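Local coordinates for Ufm1-specific protease (Caenorhabditis elegans, PDB 5EJJ), which is a thiol protease that cleaves the peptide bond at the C-terminal glycine of the ubiquitin-like modifier ufm-1, at residues E2-A8 / M116-V122. Residues are numbered along the deposited sequence; the frame is centred on the assembly and turned at random.
Sequences ELWFIDA and MFNNEHV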
loop_
_atom_site.group_PDB
_atom_site.type_symbol
_atom_site.label_atom_id
_atom_site.label_comp_id
_atom_site.label_asym_id
_atom_site.label_seq_id
_atom_site.Cartn_x
_atom_site.Cartn_y
_atom_site.Cartn_z
ATOM N N GLU A 2 -16.146 -29.139 4.272
ATOM C CA GLU A 2 -15.821 -27.929 5.010
ATOM C C GLU A 2 -15.749 -26.792 3.991
ATOM O O GLU A 2 -15.277 -26.984 2.871
ATOM C CB GLU A 2 -14.479 -28.109 5.724
ATOM C CG GLU A 2 -13.409 -28.714 4.811
ATOM C CD GLU A 2 -12.056 -28.907 5.490
ATOM O OE1 GLU A 2 -11.039 -28.991 4.767
ATOM O OE2 GLU A 2 -11.999 -28.991 6.736
ATOM N N LEU A 3 -16.230 -25.613 4.360
ATOM C CA LEU A 3 -16.246 -24.507 3.411
ATOM C C LEU A 3 -15.023 -23.618 3.520
ATOM O O LEU A 3 -14.764 -23.028 4.564
ATOM C CB LEU A 3 -17.470 -23.626 3.619
ATOM C CG LEU A 3 -18.829 -24.264 3.424
ATOM C CD1 LEU A 3 -19.878 -23.157 3.453
ATOM C CD2 LEU A 3 -18.818 -25.069 2.114
ATOM N N TRP A 4 -14.299 -23.508 2.420
ATOM C CA TRP A 4 -13.242 -22.537 2.301
ATOM C C TRP A 4 -13.723 -21.428 1.419
ATOM O O TRP A 4 -14.556 -21.639 0.549
ATOM C CB TRP A 4 -12.005 -23.178 1.705
ATOM C CG TRP A 4 -11.273 -23.944 2.719
ATOM C CD1 TRP A 4 -11.574 -25.186 3.176
ATOM C CD2 TRP A 4 -10.130 -23.510 3.449
ATOM N NE1 TRP A 4 -10.677 -25.569 4.134
ATOM C CE2 TRP A 4 -9.775 -24.558 4.324
ATOM C CE3 TRP A 4 -9.355 -22.344 3.436
ATOM C CZ2 TRP A 4 -8.682 -24.477 5.189
ATOM C CZ3 TRP A 4 -8.268 -22.266 4.290
ATOM C CH2 TRP A 4 -7.942 -23.331 5.156
ATOM N N PHE A 5 -13.201 -20.237 1.660
ATOM C CA PHE A 5 -13.552 -19.079 0.879
ATOM C C PHE A 5 -12.306 -18.517 0.251
ATOM O O PHE A 5 -11.228 -18.555 0.841
ATOM C CB PHE A 5 -14.226 -18.053 1.770
ATOM C CG PHE A 5 -15.498 -18.557 2.376
ATOM C CD1 PHE A 5 -15.470 -19.399 3.489
ATOM C CD2 PHE A 5 -16.733 -18.217 1.816
ATOM C CE1 PHE A 5 -16.650 -19.890 4.040
ATOM C CE2 PHE A 5 -17.910 -18.692 2.363
ATOM C CZ PHE A 5 -17.870 -19.535 3.479
ATOM N N ILE A 6 -12.453 -18.013 -0.964
ATOM C CA ILE A 6 -11.327 -17.475 -1.695
ATOM C C ILE A 6 -11.777 -16.322 -2.592
ATOM O O ILE A 6 -12.944 -16.245 -3.009
ATOM C CB ILE A 6 -10.673 -18.587 -2.512
ATOM C CG1 ILE A 6 -9.349 -18.130 -3.104
ATOM C CG2 ILE A 6 -11.630 -19.109 -3.556
ATOM C CD1 ILE A 6 -8.625 -19.238 -3.852
ATOM N N ASP A 7 -10.863 -15.393 -2.856
ATOM C CA ASP A 7 -11.127 -14.381 -3.859
ATOM C C ASP A 7 -10.450 -14.817 -5.149
ATOM O O ASP A 7 -9.265 -14.516 -5.371
ATOM C CB ASP A 7 -10.618 -13.031 -3.390
ATOM C CG ASP A 7 -11.008 -11.887 -4.318
ATOM O OD1 ASP A 7 -11.125 -12.101 -5.545
ATOM O OD2 ASP A 7 -11.173 -10.751 -3.805
ATOM N N ALA A 8 -11.204 -15.533 -5.991
ATOM C CA ALA A 8 -10.681 -16.041 -7.256
ATOM C C ALA A 8 -10.165 -14.963 -8.227
ATOM O O ALA A 8 -9.160 -15.183 -8.887
ATOM C CB ALA A 8 -11.683 -16.910 -7.916
ATOM N N MET A 116 -14.871 -27.739 -2.504
ATOM C CA MET A 116 -15.026 -27.184 -1.172
ATOM C C MET A 116 -14.785 -25.674 -1.095
ATOM O O MET A 116 -15.022 -25.060 -0.057
ATOM C CB MET A 116 -14.257 -27.972 -0.103
ATOM C CG MET A 116 -12.754 -28.035 -0.245
ATOM S SD MET A 116 -12.017 -28.643 1.305
ATOM C CE MET A 116 -10.350 -29.053 0.768
ATOM N N PHE A 117 -14.387 -25.060 -2.205
ATOM C CA PHE A 117 -14.177 -23.613 -2.210
ATOM C C PHE A 117 -15.358 -22.790 -2.689
ATOM O O PHE A 117 -16.115 -23.233 -3.544
ATOM C CB PHE A 117 -12.930 -23.257 -3.005
ATOM C CG PHE A 117 -11.685 -23.668 -2.319
ATOM C CD1 PHE A 117 -11.290 -24.997 -2.333
ATOM C CD2 PHE A 117 -10.941 -22.749 -1.603
ATOM C CE1 PHE A 117 -10.158 -25.396 -1.676
ATOM C CE2 PHE A 117 -9.797 -23.145 -0.942
ATOM C CZ PHE A 117 -9.407 -24.472 -0.975
ATOM N N ASN A 118 -15.496 -21.589 -2.125
ATOM C CA ASN A 118 -16.510 -20.617 -2.530
ATOM C C ASN A 118 -15.880 -19.308 -2.915
ATOM O O ASN A 118 -15.128 -18.766 -2.137
ATOM C CB ASN A 118 -17.444 -20.311 -1.376
ATOM C CG ASN A 118 -18.474 -21.380 -1.158
ATOM O OD1 ASN A 118 -18.141 -22.560 -0.994
ATOM N ND2 ASN A 118 -19.747 -20.978 -1.141
ATOM N N ASN A 119 -16.203 -18.777 -4.094
ATOM C CA ASN A 119 -15.719 -17.449 -4.481
ATOM C C ASN A 119 -16.288 -16.289 -3.657
ATOM O O ASN A 119 -17.468 -16.259 -3.344
ATOM C CB ASN A 119 -15.978 -17.164 -5.951
ATOM C CG ASN A 119 -15.477 -15.799 -6.348
ATOM O OD1 ASN A 119 -14.284 -15.603 -6.545
ATOM N ND2 ASN A 119 -16.375 -14.838 -6.418
ATOM N N GLU A 120 -15.455 -15.321 -3.325
ATOM C CA GLU A 120 -15.898 -14.260 -2.453
ATOM C C GLU A 120 -14.976 -13.084 -2.612
ATOM O O GLU A 120 -13.788 -13.258 -2.853
ATOM C CB GLU A 120 -15.886 -14.752 -1.017
ATOM C CG GLU A 120 -15.513 -13.720 0.033
ATOM C CD GLU A 120 -15.864 -14.192 1.441
ATOM O OE1 GLU A 120 -17.049 -14.597 1.619
ATOM O OE2 GLU A 120 -14.963 -14.172 2.340
ATOM N N HIS A 121 -15.521 -11.878 -2.520
ATOM C CA HIS A 121 -14.705 -10.706 -2.724
ATOM C C HIS A 121 -14.249 -10.300 -1.328
ATOM O O HIS A 121 -14.939 -9.571 -0.629
ATOM C CB HIS A 121 -15.487 -9.612 -3.466
ATOM C CG HIS A 121 -14.726 -8.331 -3.649
ATOM N ND1 HIS A 121 -13.422 -8.294 -4.096
ATOM C CD2 HIS A 121 -15.091 -7.040 -3.437
ATOM C CE1 HIS A 121 -13.011 -7.035 -4.149
ATOM N NE2 HIS A 121 -14.004 -6.256 -3.755
ATOM N N VAL A 122 -13.095 -10.827 -0.924
ATOM C CA VAL A 122 -12.557 -10.654 0.419
ATOM C C VAL A 122 -12.140 -9.217 0.639
ATOM O O VAL A 122 -11.458 -8.643 -0.223
ATOM C CB VAL A 122 -11.303 -11.510 0.608
ATOM C CG1 VAL A 122 -10.804 -11.404 2.051
ATOM C CG2 VAL A 122 -11.569 -12.954 0.190
HETATM O O HOH W 1 -13.219 -13.389 -6.914
#
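Trp-4 and Phe-117 are bridge partners where strands 4-6 and 117-119 pair in parallel, and their side chains lie side by side. Three backbone bonds join the strands: Trp-4 N to Met-116 O, Asn-118 N to Trp-4 O, and Ile-6 N to Asn-118 O. A weaker fourth, Glu-120 N to Ile-6 O, carries the ladder on. Trp-4, Ile-6, Phe-117 and Asn-119 share one side of the pair, Phe-5 and Asn-118 the other. Trp-4 CB sits over one face of the Phe-117 ring, a CH-pi contact 3.8 Å from the centroid. The five-membered ring of Trp-4 and the Phe-117 ring meet obliquely, planes 34° apart. Ile-6 CG2 reaches Phe-117 CD2 obliquely at 4.2 Å. Phe-93 meets both Trp-4 and Phe-117 edge-to-face, and Phe-110 of helix 107-113 packs on Phe-117 and Ile-6. With an alanine at Phe-117, Trp-4 CB would probably lose the ring face it rests on, and a gap would be likely beside Ile-6 CG2. Met-116 is extended beyond CG and runs alongside the indole, with SD 4.0 Å from Trp-4 CD1, an oblique Met-aromatic contact. Trp-4 NE1 makes a weak bond to Glu-2 OE1.

At the other end, Asn-119 has CG anti to its backbone N (chi1 -180°), which carries OD1 to Ala-8 N at 3.1 Å. Asp-7 is the N-cap of helix 8-19, its OD1 accepting from Ala-10 N. Its OD2 takes weak bonds from His-121 ND1, at the imidazole edge, and from Val-122 N. This two-stranded sheet, away from the active site, joins chain pieces over 100 residues apart; Phe-5 also bonds through its backbone to Lys-44 and Val-46. The chemistry divides: apolar packing joins the strands beside Trp-4 and Phe-117, while Asn-119 OD1 and, more weakly, the Asp-7 carboxylate link segment 116-122 to the start of helix 8-19.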